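Local coordinates for protein thiosulfate sulfurtransferase (Pseudomonas aeruginosa, PDB 1YT8) that probably transfers sulfur from thiosulfate to cyanide, as a chain of four rhodanese-like domains, one of which carries sulfite bound covalently to a cysteine, at residues 153-158 and 166-171; 171-176 and 238-243; 191-194 and 198-201; 201-206 and 213-218; 221-226 and 502-507. All coordinates share one frame; numbering follows the deposited sequence.

Interaction 1 of 5, residues 153-158 and 166-171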
# COMPACT_ATOMS: atom_id res chain seq x y z
N ARG A 153 8.73 -10.20 2.89
CA ARG A 153 8.10 -9.34 1.90
C ARG A 153 7.10 -10.11 1.03
O ARG A 153 6.85 -11.29 1.24
CB ARG A 153 9.17 -8.73 0.99
CG ARG A 153 10.25 -7.93 1.73
CD ARG A 153 11.35 -7.53 0.77
NE ARG A 153 12.14 -8.69 0.34
CZ ARG A 153 12.88 -8.72 -0.76
NH1 ARG A 153 12.95 -7.64 -1.55
NH2 ARG A 153 13.57 -9.81 -1.08
N ARG A 154 6.53 -9.42 0.04
CA ARG A 154 5.60 -10.07 -0.88
C ARG A 154 6.43 -11.03 -1.72
O ARG A 154 7.63 -10.82 -1.91
CB ARG A 154 4.95 -9.06 -1.83
CG ARG A 154 4.02 -8.05 -1.17
CD ARG A 154 3.22 -7.32 -2.25
NE ARG A 154 4.09 -6.77 -3.29
CZ ARG A 154 4.65 -5.56 -3.24
NH1 ARG A 154 4.43 -4.76 -2.21
NH2 ARG A 154 5.44 -5.17 -4.23
N PHE A 155 5.81 -12.08 -2.25
CA PHE A 155 6.53 -13.05 -3.06
C PHE A 155 7.21 -12.41 -4.27
O PHE A 155 8.31 -12.80 -4.65
CB PHE A 155 5.59 -14.16 -3.53
CG PHE A 155 6.30 -15.29 -4.22
CD1 PHE A 155 7.18 -16.11 -3.52
CD2 PHE A 155 6.11 -15.53 -5.58
CE1 PHE A 155 7.87 -17.14 -4.16
CE2 PHE A 155 6.78 -16.55 -6.23
CZ PHE A 155 7.67 -17.36 -5.52
N ASP A 156 6.56 -11.42 -4.90
CA ASP A 156 7.17 -10.78 -6.07
C ASP A 156 8.44 -10.01 -5.71
O ASP A 156 9.36 -9.89 -6.53
CB ASP A 156 6.18 -9.85 -6.78
CG ASP A 156 5.69 -8.72 -5.90
OD1 ASP A 156 4.81 -8.97 -5.04
OD2 ASP A 156 6.17 -7.58 -6.06
N GLU A 157 8.51 -9.48 -4.49
CA GLU A 157 9.70 -8.75 -4.06
C GLU A 157 10.82 -9.76 -3.87
O GLU A 157 11.96 -9.54 -4.30
CB GLU A 157 9.44 -8.02 -2.74
CG GLU A 157 8.54 -6.81 -2.87
CD GLU A 157 8.23 -6.18 -1.53
OE1 GLU A 157 7.32 -6.69 -0.84
OE2 GLU A 157 8.91 -5.20 -1.16
N TYR A 158 10.49 -10.87 -3.21
CA TYR A 158 11.44 -11.94 -2.95
C TYR A 158 12.00 -12.47 -4.28
O TYR A 158 13.19 -12.79 -4.38
CB TYR A 158 10.74 -13.06 -2.18
CG TYR A 158 11.44 -14.40 -2.20
CD1 TYR A 158 12.49 -14.69 -1.33
CD2 TYR A 158 11.05 -15.39 -3.12
CE1 TYR A 158 13.14 -15.93 -1.37
CE2 TYR A 158 11.69 -16.62 -3.17
CZ TYR A 158 12.73 -16.89 -2.29
OH TYR A 158 13.37 -18.11 -2.37
N GLY A 166 17.35 -18.05 0.97
CA GLY A 166 16.14 -17.51 1.58
C GLY A 166 14.86 -18.18 1.13
O GLY A 166 14.74 -18.66 -0.00
N ILE A 167 13.88 -18.21 2.03
CA ILE A 167 12.57 -18.81 1.78
C ILE A 167 11.50 -17.75 1.96
O ILE A 167 11.48 -17.04 2.97
CB ILE A 167 12.30 -19.95 2.79
CG1 ILE A 167 13.42 -21.00 2.70
CG2 ILE A 167 10.92 -20.57 2.53
CD1 ILE A 167 13.46 -21.97 3.86
N SER A 168 10.60 -17.63 0.99
CA SER A 168 9.54 -16.63 1.08
C SER A 168 8.48 -16.99 2.12
O SER A 168 7.82 -18.03 2.02
CB SER A 168 8.87 -16.46 -0.29
OG SER A 168 7.73 -15.62 -0.19
N VAL A 169 8.33 -16.13 3.12
CA VAL A 169 7.34 -16.32 4.18
C VAL A 169 6.83 -14.94 4.57
O VAL A 169 7.29 -14.35 5.56
CB VAL A 169 7.94 -17.01 5.43
CG1 VAL A 169 6.82 -17.37 6.41
CG2 VAL A 169 8.71 -18.26 5.03
N PRO A 170 5.87 -14.40 3.80
CA PRO A 170 5.29 -13.08 4.06
C PRO A 170 4.96 -12.86 5.54
O PRO A 170 4.48 -13.77 6.22
CB PRO A 170 4.06 -13.06 3.17
CG PRO A 170 4.51 -13.86 1.98
CD PRO A 170 5.21 -15.03 2.65
N GLY A 171 5.22 -11.65 6.00
CA GLY A 171 5.01 -11.26 7.39
C GLY A 171 4.02 -11.98 8.29
O GLY A 171 4.41 -12.53 9.32
O HOH W 1 8.60 -13.30 0.78

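Interaction 2 of 5, residues 171-176 and 238-243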
# COMPACT_ATOMS: atom_id res chain seq x y z
N GLY A 171 5.22 -11.65 6.00
CA GLY A 171 5.01 -11.26 7.39
C GLY A 171 4.02 -11.98 8.29
O GLY A 171 4.41 -12.53 9.32
N ALA A 172 2.74 -11.97 7.92
CA ALA A 172 1.72 -12.61 8.75
C ALA A 172 1.82 -14.14 8.80
O ALA A 172 1.28 -14.76 9.71
CB ALA A 172 0.33 -12.20 8.29
N GLU A 173 2.51 -14.73 7.83
CA GLU A 173 2.67 -16.18 7.77
C GLU A 173 3.75 -16.72 8.70
O GLU A 173 3.78 -17.91 9.00
CB GLU A 173 3.00 -16.61 6.33
CG GLU A 173 2.03 -16.17 5.24
CD GLU A 173 0.66 -16.84 5.34
OE1 GLU A 173 0.59 -17.98 5.86
OE2 GLU A 173 -0.33 -16.23 4.89
N LEU A 174 4.65 -15.85 9.16
CA LEU A 174 5.75 -16.28 10.02
C LEU A 174 5.41 -17.16 11.22
O LEU A 174 5.92 -18.28 11.34
CB LEU A 174 6.55 -15.06 10.48
CG LEU A 174 7.36 -14.39 9.36
CD1 LEU A 174 7.87 -13.04 9.82
CD2 LEU A 174 8.53 -15.28 8.95
N VAL A 175 4.54 -16.69 12.11
CA VAL A 175 4.18 -17.47 13.28
C VAL A 175 3.44 -18.76 12.89
O VAL A 175 3.57 -19.78 13.56
CB VAL A 175 3.31 -16.63 14.24
CG1 VAL A 175 2.86 -17.48 15.43
CG2 VAL A 175 4.12 -15.44 14.73
N LEU A 176 2.69 -18.70 11.80
CA LEU A 176 1.94 -19.86 11.34
C LEU A 176 2.77 -20.96 10.68
O LEU A 176 2.50 -22.15 10.86
CB LEU A 176 0.85 -19.42 10.35
CG LEU A 176 -0.04 -20.51 9.72
CD1 LEU A 176 -0.94 -21.12 10.79
CD2 LEU A 176 -0.90 -19.89 8.62
N ARG A 238 11.75 -20.55 -3.48
CA ARG A 238 11.57 -21.28 -2.23
C ARG A 238 10.44 -20.61 -1.46
O ARG A 238 10.42 -19.38 -1.31
CB ARG A 238 12.85 -21.24 -1.40
CG ARG A 238 14.10 -21.60 -2.19
CD ARG A 238 15.29 -21.84 -1.27
NE ARG A 238 16.54 -21.81 -2.02
CZ ARG A 238 17.16 -20.69 -2.38
NH1 ARG A 238 16.66 -19.51 -2.06
NH2 ARG A 238 18.29 -20.76 -3.08
N ARG A 239 9.51 -21.40 -0.97
CA ARG A 239 8.37 -20.85 -0.26
C ARG A 239 7.83 -21.79 0.82
O ARG A 239 8.10 -23.00 0.80
CB ARG A 239 7.27 -20.50 -1.27
CG ARG A 239 5.91 -20.23 -0.68
CD ARG A 239 5.17 -19.11 -1.40
NE ARG A 239 5.09 -19.29 -2.85
CZ ARG A 239 4.35 -18.53 -3.65
NH1 ARG A 239 3.63 -17.53 -3.15
NH2 ARG A 239 4.33 -18.75 -4.96
N PHE A 240 7.09 -21.23 1.76
CA PHE A 240 6.49 -22.01 2.84
C PHE A 240 5.50 -22.99 2.22
O PHE A 240 5.08 -22.83 1.07
CB PHE A 240 5.76 -21.08 3.82
CG PHE A 240 4.59 -20.36 3.21
CD1 PHE A 240 3.35 -20.99 3.09
CD2 PHE A 240 4.73 -19.06 2.72
CE1 PHE A 240 2.27 -20.33 2.51
CE2 PHE A 240 3.65 -18.40 2.13
CZ PHE A 240 2.42 -19.03 2.02
N GLY A 241 5.12 -24.00 3.00
CA GLY A 241 4.17 -24.97 2.51
C GLY A 241 2.98 -25.10 3.43
O GLY A 241 2.85 -24.35 4.41
N ALA A 242 2.10 -26.04 3.12
CA ALA A 242 0.92 -26.29 3.94
C ALA A 242 1.42 -26.85 5.26
O ALA A 242 2.47 -27.51 5.31
CB ALA A 242 0.01 -27.29 3.25
N ILE A 243 0.69 -26.59 6.33
CA ILE A 243 1.10 -27.08 7.65
C ILE A 243 0.11 -28.10 8.19
O ILE A 243 -1.01 -28.23 7.68
CB ILE A 243 1.22 -25.92 8.66
CG1 ILE A 243 -0.15 -25.27 8.86
CG2 ILE A 243 2.21 -24.89 8.14
CD1 ILE A 243 -0.18 -24.27 10.00

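Interaction 3 of 5, residues 191-194 and 198-201. With SO3 (sulfite ion), chain B.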
# COMPACT_ATOMS: atom_id res chain seq x y z
N VAL A 191 15.06 -13.45 9.93
CA VAL A 191 14.04 -12.81 9.10
C VAL A 191 14.62 -11.60 8.38
O VAL A 191 15.32 -10.79 8.99
CB VAL A 191 12.82 -12.33 9.95
CG1 VAL A 191 11.73 -11.78 9.03
CG2 VAL A 191 12.27 -13.49 10.80
N ASN A 192 14.35 -11.48 7.08
CA ASN A 192 14.85 -10.34 6.32
C ASN A 192 13.75 -9.72 5.48
O ASN A 192 12.68 -10.30 5.28
CB ASN A 192 15.98 -10.76 5.36
CG ASN A 192 15.46 -11.36 4.05
OD1 ASN A 192 15.22 -12.57 3.96
ND2 ASN A 192 15.26 -10.51 3.04
N CYS A 193 14.02 -8.51 5.01
CA CYS A 193 13.14 -7.80 4.10
C CYS A 193 14.16 -7.05 3.26
O CYS A 193 15.33 -7.45 3.23
CB CYS A 193 12.15 -6.88 4.83
SG CYS A 193 12.75 -5.33 5.51
N ALA A 194 13.75 -5.99 2.57
CA ALA A 194 14.68 -5.22 1.75
C ALA A 194 15.48 -4.25 2.61
O ALA A 194 16.68 -4.05 2.40
CB ALA A 194 13.92 -4.47 0.67
N ARG A 198 9.94 -4.71 7.91
CA ARG A 198 9.31 -6.02 8.00
C ARG A 198 10.18 -7.07 8.70
O ARG A 198 9.65 -8.03 9.26
CB ARG A 198 8.86 -6.48 6.61
CG ARG A 198 7.59 -5.76 6.15
CD ARG A 198 7.28 -5.95 4.66
NE ARG A 198 8.28 -5.30 3.82
CZ ARG A 198 8.23 -5.24 2.49
NH1 ARG A 198 7.22 -5.79 1.83
NH2 ARG A 198 9.20 -4.64 1.82
N SER A 199 11.50 -6.89 8.70
CA SER A 199 12.37 -7.85 9.37
C SER A 199 12.26 -7.68 10.88
O SER A 199 12.32 -8.66 11.63
CB SER A 199 13.83 -7.70 8.92
OG SER A 199 14.45 -6.54 9.46
N ILE A 200 12.10 -6.44 11.34
CA ILE A 200 11.97 -6.15 12.77
C ILE A 200 10.62 -6.69 13.27
O ILE A 200 10.55 -7.38 14.29
CB ILE A 200 12.04 -4.63 13.06
CG1 ILE A 200 13.44 -4.10 12.75
CG2 ILE A 200 11.69 -4.35 14.52
CD1 ILE A 200 13.53 -2.57 12.72
N ILE A 201 9.56 -6.36 12.54
CA ILE A 201 8.22 -6.81 12.91
C ILE A 201 8.13 -8.33 12.87
O ILE A 201 7.53 -8.95 13.75
CB ILE A 201 7.16 -6.21 11.95
CG1 ILE A 201 7.16 -4.68 12.05
CG2 ILE A 201 5.78 -6.76 12.27
CD1 ILE A 201 6.80 -4.15 13.43
S SO3 B . 11.73 -3.81 4.71
O1 SO3 B . 11.72 -4.28 3.30
O2 SO3 B . 12.30 -2.46 4.81
O3 SO3 B . 10.38 -3.87 5.33

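Interaction 4 of 5, residues 201-206 and 213-218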
# COMPACT_ATOMS: atom_id res chain seq x y z
N ILE A 201 9.56 -6.36 12.54
CA ILE A 201 8.22 -6.81 12.91
C ILE A 201 8.13 -8.33 12.87
O ILE A 201 7.53 -8.95 13.75
CB ILE A 201 7.16 -6.21 11.95
CG1 ILE A 201 7.16 -4.68 12.05
CG2 ILE A 201 5.78 -6.76 12.27
CD1 ILE A 201 6.80 -4.15 13.43
N GLY A 202 8.74 -8.94 11.86
CA GLY A 202 8.72 -10.39 11.74
C GLY A 202 9.48 -11.08 12.86
O GLY A 202 9.03 -12.07 13.42
N THR A 203 10.66 -10.55 13.18
CA THR A 203 11.47 -11.14 14.23
C THR A 203 10.76 -10.99 15.57
O THR A 203 10.66 -11.95 16.34
CB THR A 203 12.85 -10.46 14.32
OG1 THR A 203 13.55 -10.66 13.08
CG2 THR A 203 13.68 -11.05 15.46
N GLN A 204 10.24 -9.80 15.84
CA GLN A 204 9.56 -9.57 17.11
C GLN A 204 8.25 -10.37 17.18
O GLN A 204 7.82 -10.75 18.27
CB GLN A 204 9.30 -8.07 17.32
CG GLN A 204 8.94 -7.73 18.78
CD GLN A 204 10.01 -8.18 19.77
OE1 GLN A 204 9.71 -8.81 20.79
NE2 GLN A 204 11.26 -7.83 19.49
N SER A 205 7.63 -10.63 16.03
CA SER A 205 6.39 -11.43 16.02
C SER A 205 6.69 -12.82 16.57
O SER A 205 5.94 -13.35 17.39
CB SER A 205 5.85 -11.58 14.59
OG SER A 205 5.34 -10.37 14.08
N LEU A 206 7.78 -13.41 16.09
CA LEU A 206 8.19 -14.74 16.51
C LEU A 206 8.56 -14.78 17.99
O LEU A 206 8.28 -15.76 18.68
CB LEU A 206 9.36 -15.23 15.65
CG LEU A 206 9.02 -15.49 14.18
CD1 LEU A 206 10.29 -15.80 13.40
CD2 LEU A 206 8.02 -16.64 14.07
N ASN A 213 13.20 -21.37 19.04
CA ASN A 213 14.38 -21.09 18.22
C ASN A 213 15.02 -19.73 18.48
O ASN A 213 14.32 -18.76 18.81
CB ASN A 213 14.03 -21.10 16.73
CG ASN A 213 13.27 -22.34 16.31
OD1 ASN A 213 13.84 -23.27 15.75
ND2 ASN A 213 11.98 -22.35 16.59
N PRO A 214 16.35 -19.64 18.34
CA PRO A 214 16.99 -18.34 18.56
C PRO A 214 16.62 -17.56 17.30
O PRO A 214 16.81 -18.06 16.18
CB PRO A 214 18.48 -18.70 18.63
CG PRO A 214 18.58 -19.92 17.77
CD PRO A 214 17.34 -20.71 18.14
N VAL A 215 16.07 -16.36 17.46
CA VAL A 215 15.64 -15.56 16.32
C VAL A 215 16.36 -14.22 16.21
O VAL A 215 16.76 -13.63 17.22
CB VAL A 215 14.12 -15.27 16.40
CG1 VAL A 215 13.61 -14.79 15.05
CG2 VAL A 215 13.37 -16.50 16.86
N ALA A 216 16.52 -13.74 14.98
CA ALA A 216 17.17 -12.45 14.76
C ALA A 216 16.84 -11.92 13.38
O ALA A 216 16.55 -12.67 12.45
CB ALA A 216 18.69 -12.59 14.91
N ALA A 217 16.87 -10.60 13.24
CA ALA A 217 16.60 -9.99 11.96
C ALA A 217 17.92 -9.82 11.21
O ALA A 217 18.97 -9.62 11.83
CB ALA A 217 15.94 -8.63 12.15
N LEU A 218 17.88 -9.95 9.88
CA LEU A 218 19.09 -9.70 9.10
C LEU A 218 19.11 -8.17 9.09
O LEU A 218 18.23 -7.53 8.50
CB LEU A 218 18.95 -10.22 7.67
CG LEU A 218 20.01 -9.68 6.70
CD1 LEU A 218 21.41 -10.04 7.20
CD2 LEU A 218 19.78 -10.26 5.31

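Interaction 5 of 5, residues 221-226 and 502-507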
# COMPACT_ATOMS: atom_id res chain seq x y z
N GLY A 221 18.57 -5.85 5.80
CA GLY A 221 18.18 -6.67 4.66
C GLY A 221 19.01 -6.77 3.39
O GLY A 221 20.23 -6.81 3.44
N THR A 222 18.32 -6.85 2.25
CA THR A 222 19.01 -6.97 0.96
C THR A 222 19.86 -5.74 0.67
O THR A 222 20.89 -5.83 0.00
CB THR A 222 18.00 -7.22 -0.21
OG1 THR A 222 17.07 -6.14 -0.30
CG2 THR A 222 17.23 -8.50 0.03
N ILE A 223 19.44 -4.59 1.19
CA ILE A 223 20.20 -3.35 1.03
C ILE A 223 21.54 -3.54 1.74
O ILE A 223 22.60 -3.26 1.19
CB ILE A 223 19.46 -2.14 1.65
CG1 ILE A 223 18.33 -1.70 0.72
CG2 ILE A 223 20.44 -0.99 1.91
CD1 ILE A 223 17.47 -0.56 1.25
N GLY A 224 21.47 -4.04 2.98
CA GLY A 224 22.67 -4.26 3.76
C GLY A 224 23.55 -5.34 3.17
O GLY A 224 24.78 -5.30 3.30
N TRP A 225 22.93 -6.33 2.53
CA TRP A 225 23.66 -7.43 1.90
C TRP A 225 24.51 -6.86 0.76
O TRP A 225 25.69 -7.19 0.62
CB TRP A 225 22.67 -8.47 1.37
CG TRP A 225 23.26 -9.83 1.13
CD1 TRP A 225 23.69 -10.34 -0.06
CD2 TRP A 225 23.49 -10.85 2.12
NE1 TRP A 225 24.17 -11.62 0.12
CE2 TRP A 225 24.06 -11.96 1.45
CE3 TRP A 225 23.27 -10.94 3.50
CZ2 TRP A 225 24.42 -13.14 2.11
CZ3 TRP A 225 23.62 -12.11 4.16
CH2 TRP A 225 24.19 -13.20 3.47
N THR A 226 23.91 -5.99 -0.04
CA THR A 226 24.61 -5.36 -1.15
C THR A 226 25.70 -4.42 -0.64
O THR A 226 26.82 -4.45 -1.13
CB THR A 226 23.63 -4.55 -2.03
OG1 THR A 226 22.66 -5.44 -2.59
CG2 THR A 226 24.37 -3.82 -3.14
N GLU A 502 24.21 5.07 -2.63
CA GLU A 502 23.98 6.29 -1.87
C GLU A 502 22.51 6.43 -1.47
O GLU A 502 22.20 6.85 -0.36
CB GLU A 502 24.40 7.52 -2.69
CG GLU A 502 25.87 7.55 -3.09
CD GLU A 502 26.22 6.52 -4.16
OE1 GLU A 502 25.55 6.51 -5.22
OE2 GLU A 502 27.16 5.73 -3.95
N ALA A 503 21.61 6.09 -2.39
CA ALA A 503 20.18 6.17 -2.13
C ALA A 503 19.77 5.11 -1.11
O ALA A 503 18.92 5.36 -0.25
CB ALA A 503 19.40 5.99 -3.42
N MSE A 504 20.36 3.93 -1.21
CA MSE A 504 20.03 2.85 -0.28
C MSE A 504 20.52 3.14 1.13
O MSE A 504 19.80 2.91 2.10
CB MSE A 504 20.59 1.52 -0.79
CG MSE A 504 19.96 1.07 -2.11
SE MSE A 504 20.49 -0.72 -2.63
CE MSE A 504 18.77 -1.40 -3.19
N GLN A 505 21.74 3.65 1.25
CA GLN A 505 22.26 3.98 2.58
C GLN A 505 21.45 5.15 3.13
O GLN A 505 21.17 5.22 4.33
CB GLN A 505 23.74 4.38 2.50
CG GLN A 505 24.34 4.79 3.84
CD GLN A 505 24.29 3.68 4.88
OE1 GLN A 505 24.81 2.59 4.65
NE2 GLN A 505 23.68 3.96 6.02
N GLY A 506 21.06 6.06 2.24
CA GLY A 506 20.28 7.21 2.66
C GLY A 506 18.94 6.79 3.24
O GLY A 506 18.41 7.44 4.14
N TYR A 507 18.40 5.69 2.71
CA TYR A 507 17.12 5.16 3.19
C TYR A 507 17.29 4.67 4.63
O TYR A 507 16.44 4.92 5.48
CB TYR A 507 16.66 4.01 2.30
CG TYR A 507 15.31 3.46 2.68
CD1 TYR A 507 14.15 4.21 2.47
CD2 TYR A 507 15.19 2.21 3.29
CE1 TYR A 507 12.90 3.73 2.85
CE2 TYR A 507 13.94 1.72 3.69
CZ TYR A 507 12.81 2.48 3.46
OH TYR A 507 11.58 2.00 3.85

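Interaction 1 of 5, residues 153-158 and 166-171
Tyr-158 makes the direct hydrogen bond between residues 153-158 and 166-171: its OH donates to Gly-166 O at 2.8 Å, arriving above the carbonyl plane, 39° out of it. Arg-238 NH1 is a further donor to the same oxygen. A second polar link passes through a water, which donates to Arg-153 O and accepts from Ser-168 OG, each at 2.7 Å.

The ring contacts centre on Ser-168. Its CB sits over one face of the Tyr-158 ring, 3.9 Å from the centroid and 17° off the normal, a CH-pi contact. Phe-155 presents an edge instead, with CD1 3.4 Å from Ser-168 OG, which stands anti to the backbone N (chi1 173°). All this joins helix 155-160 to strand 167-168 in the beta-alpha-beta unit that opens with strand 147-151 in this rhodanese-like domain. Nearby, Pro-170 CG rests 3.6 Å from Arg-153 O.

Charged pairs gather at the start of the helix. Arg-154, at the N-cap, grips Asp-156 side-on through NE and NH2, one to each carboxylate oxygen. Glu-157 OE1 lies over the face of that guanidinium, accepts from Arg-154 N at 3.0 Å and also forms a salt bridge with Arg-198.

Interaction 2 of 5, residues 171-176 and 238-243
Leu-176 and Ile-243 meet through their terminal methyls, CD1 to CD1 at 3.3 Å, with the two side chains crossing at about a right angle. That separation is tighter than usual van der Waals contact, so its exact value is doubtful, but the pairing is clear. Ile-243 CD1 also lies 3.5 Å from Leu-176 O, which places it against the backbone as well as the side chain of helix 174-181. A chi1 of 64°, with CG1 between the backbone N and the carbonyl carbon, sends CG1 of Ile-243, and CD1 with it, to Leu-176; CG2 lies 3.9 Å from Leu-176 O.

A looser contact lies three residues earlier on the 171-176 side, where Glu-173 CG comes within 4.2 Å of Phe-240 CE2, at an oblique approach to the ring. The carboxylate and ring planes are only 8° apart. Arg-239 CG packs 3.8 Å above one face of the Phe-240 ring, and Pro-170 also touches this phenylalanine.

Further out, backbone hydrogen bonds from Ser-168 to Arg-238 and Phe-240 hold the start of 238-243 beside strand 167-168. The Glu-173 carboxylate has two salt-bridge partners, Arg-177 NE at OE1 and Arg-334 NH1 at OE2, the latter from helix 334-344.

No hydrogen bond spans the two segments, so their direct contact rests on carbon packing. The glutamate contributes its aliphatic stem here and gives its polar end to the arginines, an environment that would probably favour its ionised form.

Interaction 3 of 5, residues 191-194 and 198-201
Cys-193 and Arg-198 converge on one sulfite ion through two torsions: chi1 of Cys-193 (75°) sets SG between the backbone N and the carbonyl carbon, while a bend at chi3 of Arg-198 (-67°) turns the guanidinium edge to the sulfite. SG is bonded covalently to the sulfite sulfur at 2.0 Å. Arg-198 holds O3 twice, by its backbone N at 2.7 Å and by NE at 3.0 Å in a nearly straight bond (171°). Its NH2 reaches O1 at 2.9 Å, with this oxygen near the guanidinium plane. Ala-194 N also donates to O1, at 2.8 Å, and Gly-195 N adds another bond to the ion.

Away from the ion, Ser-199 CB packs 3.4 Å from Val-191 O and its OG turns to Arg-196 O. Arg-198 NH1 forms a salt bridge with Glu-157 and a hydrogen bond with Gln-309, which probably helps fix the guanidinium. Asn-192 ND2 donates to Cys-193 O at 3.1 Å.

Backbone N-H groups and an arginine gathered round an anion on a cysteine, between the end of strand 188-192 and the start of helix 197-208, are characteristic of the rhodanese active-site loop, in which this cysteine probably carries the transferred sulfur.

Interaction 4 of 5, residues 201-206 and 213-218
Helix 201-206 and strand 215-218 run almost exactly antiparallel (177°), their axes 7.5 Å apart at closest approach, with Thr-203 and Ala-217 the nearest pair of CA atoms at 5.7 Å. Thr-203 faces the strand with both branches of its side chain. At chi1 -62° its CG2 stands anti to the backbone N and slides past Val-215, 3.8 Å from CG1, while OG1 lies beside the N and meets Ala-217 CB at 3.3 Å. The hydroxyl is hydrogen-bonded to Ser-199 O on its own helix; Ala-217 N is also near it, but the angle is too poor for a hydrogen bond, and the contact with the strand is packing. One turn on, Leu-206 CD1 meets the same Val-215 CG1 at 3.8 Å, the two side chains crossing at about a right angle.

Elsewhere on the helix Ser-205 OG and N both bond to Ile-201 O, at 2.6 and 2.8 Å, from opposite faces of the carbonyl plane.

Thr-203 also touches Val-191, and Leu-206 Val-189, on the neighbouring strand 188-192. A helix that packs on two neighbouring parallel strands, runs antiparallel to them and connects one to the other is the beta-alpha-beta crossover of the rhodanese fold, here linking 188-192 to 215-218.

Interaction 5 of 5, residues 221-226 and 502-507
Both segments are helical, 221-226 from the second rhodanese-like domain and 502-507 from helix 501-512, near the C-terminal end of the chain, and their backbones come closest at Ile-223 and Met-504, with CA atoms 6.3 Å apart. Ile-223 carries most of the 221-226 side with CG1, CG2 and CD1. CG2, anti to the backbone N, packs against Met-504 CB at 3.7 Å. CG1 meets the far end of the same residue, a selenomethionine, 3.9 Å from CE and 4.1 Å from SE; the bend at chi3 (136°) turns that methyl to the isoleucine. CD1 reaches the next turn of the partner helix and lies obliquely beside the Tyr-507 ring, 4.1 Å from CD2. Ile-223 thus bridges two residues three apart, purely by van der Waals contact.

The tyrosine has further partners. Its OH is hydrogen-bonded to Lys-117 NZ, and its ring meets those of Tyr-494 and Trp-510 at inclined angles. Thr-226 O accepts from Arg-501 NH1, a polar tie between the same two helices.

At its N-terminal end, helix 221-227 is hydrogen-bonded through its backbone to Cys-193 and Ala-194, and the Tyr-507 side chain comes within about 5 Å of the bound sulfite. The arrangement is an apolar helix-helix interface, by which a helix from the far end of the chain packs onto a rhodanese-like domain close to its anion pocket.

Interactions 1, 3 and 4 belong to one five-stranded parallel sheet and its helices, with strand order 131-132, 215-218, 188-192, 147-151, 167-168. Along the chain interaction 1 comes first, 3 and then 4 lie within the span of 2, and 5 opens after 4. Interactions 3 and 4 share Ile-201 and helix 197-208, their centres about 8 Å apart. Interaction 1, about 10 Å from interaction 3 between centres, touches it through the Glu-157 to Arg-198 salt bridge, so this crossover probably helps position the sulfite pocket. Interaction 2 shares Gly-171 with interaction 1. Interaction 5 touches interaction 3 through the backbone of 221-226, onto which 502-507 packs. The pocket thus sits among crossovers local in sequence, with a distant helix nearby.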